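Local coordinates for protein putative Endoribonuclease L-PSP (Entamoeba histolytica, PDB 3M1X) that is of unconfirmed function but belongs to the RutC (YjgF/YER057c/UK114) family and may act as a deaminase, at residues Glu117-Asn121 and His122-Arg126. Residues are numbered along the deposited sequence; the frame is centred on the assembly and turned at random. Where two conformers were deposited one is given.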
loop_
_atom_site.group_PDB
_atom_site.type_symbol
_atom_site.label_atom_id
_atom_site.label_comp_id
_atom_site.label_asym_id
_atom_site.label_seq_id
_atom_site.Cartn_x
_atom_site.Cartn_y
_atom_site.Cartn_z
ATOM N N GLU A 117 -3.500 -19.496 -9.032
ATOM C CA GLU A 117 -4.489 -20.085 -9.956
ATOM C C GLU A 117 -5.165 -18.989 -10.661
ATOM O O GLU A 117 -5.406 -19.043 -11.851
ATOM C CB GLU A 117 -5.579 -20.941 -9.288
ATOM C CG GLU A 117 -6.582 -21.708 -10.257
ATOM C CD GLU A 117 -7.887 -20.936 -10.601
ATOM O OE1 GLU A 117 -8.177 -19.857 -10.105
ATOM O OE2 GLU A 117 -8.656 -21.328 -11.485
ATOM N N ALA A 118 -5.584 -17.943 -9.910
ATOM C CA ALA A 118 -6.349 -16.850 -10.465
ATOM C C ALA A 118 -5.583 -16.087 -11.554
ATOM O O ALA A 118 -6.118 -15.684 -12.557
ATOM C CB ALA A 118 -6.854 -15.914 -9.415
ATOM N N PHE A 119 -4.289 -15.888 -11.322
ATOM C CA PHE A 119 -3.441 -15.137 -12.282
ATOM C C PHE A 119 -2.801 -15.996 -13.320
ATOM O O PHE A 119 -2.321 -15.468 -14.330
ATOM C CB PHE A 119 -2.326 -14.355 -11.522
ATOM C CG PHE A 119 -2.825 -13.017 -11.017
ATOM C CD1 PHE A 119 -3.098 -11.991 -11.866
ATOM C CD2 PHE A 119 -2.944 -12.771 -9.630
ATOM C CE1 PHE A 119 -3.565 -10.797 -11.462
ATOM C CE2 PHE A 119 -3.379 -11.511 -9.189
ATOM C CZ PHE A 119 -3.688 -10.560 -10.117
ATOM N N GLY A 120 -2.827 -17.295 -13.176
ATOM C CA GLY A 120 -2.203 -18.179 -14.207
ATOM C C GLY A 120 -0.748 -17.868 -14.289
ATOM O O GLY A 120 -0.052 -17.817 -13.294
ATOM N N ASN A 121 -0.214 -17.691 -15.473
ATOM C CA ASN A 121 1.198 -17.381 -15.636
ATOM C C ASN A 121 1.530 -15.918 -15.455
ATOM O O ASN A 121 2.721 -15.559 -15.495
ATOM C CB ASN A 121 1.714 -17.851 -16.917
ATOM C CG ASN A 121 1.840 -19.387 -16.944
ATOM O OD1 ASN A 121 2.184 -20.007 -15.957
ATOM N ND2 ASN A 121 1.583 -19.939 -18.085
ATOM N N HIS A 122 0.579 -15.049 -15.230
ATOM C CA HIS A 122 0.894 -13.626 -14.999
ATOM C C HIS A 122 1.358 -13.441 -13.559
ATOM O O HIS A 122 0.778 -13.962 -12.639
ATOM C CB HIS A 122 -0.361 -12.792 -15.280
ATOM C CG HIS A 122 -0.074 -11.325 -15.155
ATOM N ND1 HIS A 122 0.885 -10.729 -15.920
ATOM C CD2 HIS A 122 -0.553 -10.380 -14.314
ATOM C CE1 HIS A 122 0.963 -9.449 -15.586
ATOM N NE2 HIS A 122 0.094 -9.211 -14.613
ATOM N N LYS A 123 2.412 -12.635 -13.406
ATOM C CA LYS A 123 3.123 -12.494 -12.138
ATOM C C LYS A 123 3.314 -11.024 -11.774
ATOM O O LYS A 123 4.375 -10.448 -11.950
ATOM C CB LYS A 123 4.470 -13.223 -12.192
ATOM C CG LYS A 123 4.214 -14.883 -12.261
ATOM C CD LYS A 123 5.472 -15.645 -12.234
ATOM C CE LYS A 123 5.141 -17.104 -12.418
ATOM N NZ LYS A 123 6.454 -17.812 -12.398
ATOM N N PRO A 124 2.308 -10.388 -11.200
ATOM C CA PRO A 124 2.427 -9.004 -10.723
ATOM C C PRO A 124 3.551 -8.853 -9.697
ATOM O O PRO A 124 3.883 -9.841 -8.995
ATOM C CB PRO A 124 1.066 -8.695 -10.080
ATOM C CG PRO A 124 0.118 -9.655 -10.779
ATOM C CD PRO A 124 0.917 -10.891 -11.026
ATOM N N ALA A 125 4.009 -7.662 -9.504
ATOM C CA ALA A 125 4.704 -7.351 -8.296
ATOM C C ALA A 125 3.759 -7.535 -7.133
ATOM O O ALA A 125 2.540 -7.414 -7.287
ATOM C CB ALA A 125 5.305 -5.940 -8.336
ATOM N N ARG A 126 4.260 -7.755 -5.924
ATOM C CA ARG A 126 3.421 -8.132 -4.790
ATOM C C ARG A 126 4.046 -7.779 -3.465
ATOM O O ARG A 126 5.258 -7.856 -3.290
ATOM C CB ARG A 126 3.136 -9.638 -4.835
ATOM C CG ARG A 126 2.038 -10.075 -3.879
ATOM C CD ARG A 126 1.652 -11.520 -4.075
ATOM N NE ARG A 126 2.659 -12.420 -3.535
ATOM C CZ ARG A 126 2.443 -13.696 -3.365
ATOM N NH1 ARG A 126 1.365 -14.293 -3.828
ATOM N NH2 ARG A 126 3.373 -14.428 -2.728
HETATM O O HOH W 1 0.363 -16.338 -11.003
#
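Phe119 and His122 are the first and last residues of a type II' beta turn that ends helix 108-119, with Gly120 and Asn121 at its corners, closed by a bond of 3.1 Å from His122 N to Phe119 O. The N-H meets that oxygen from above the carbonyl plane, and Gly120 takes the positive phi this turn needs. A water bridges the carbonyl oxygens of Gly120 and His122, within hydrogen-bonding distance of both.

From the last residue of the helix, the Phe119 side chain points toward the outgoing chain. Pro124 lays CG over one face of its ring, a CH-pi contact of 4.0 Å from CG to the ring centroid, only 14° off the normal. His122 swings its imidazole out with CG anti to the backbone N (chi1 -176°), which brings CD2 to 3.9 Å from Phe119 CD1; that carbon lies at the imidazole's edge, and the two planes are inclined at 52°. The imidazole's NE2 is hydrogen-bonded to Val95 O, tying the turn to the start of strand 95-102. Phe119 itself is buried, with Met78, Met92 and Tyr115 also packed against it.

Overall, this is the helix-to-strand turn of a beta-alpha-beta crossover, carrying the chain from helix 108-119 into strand 125-130, which runs parallel to strand 95-102.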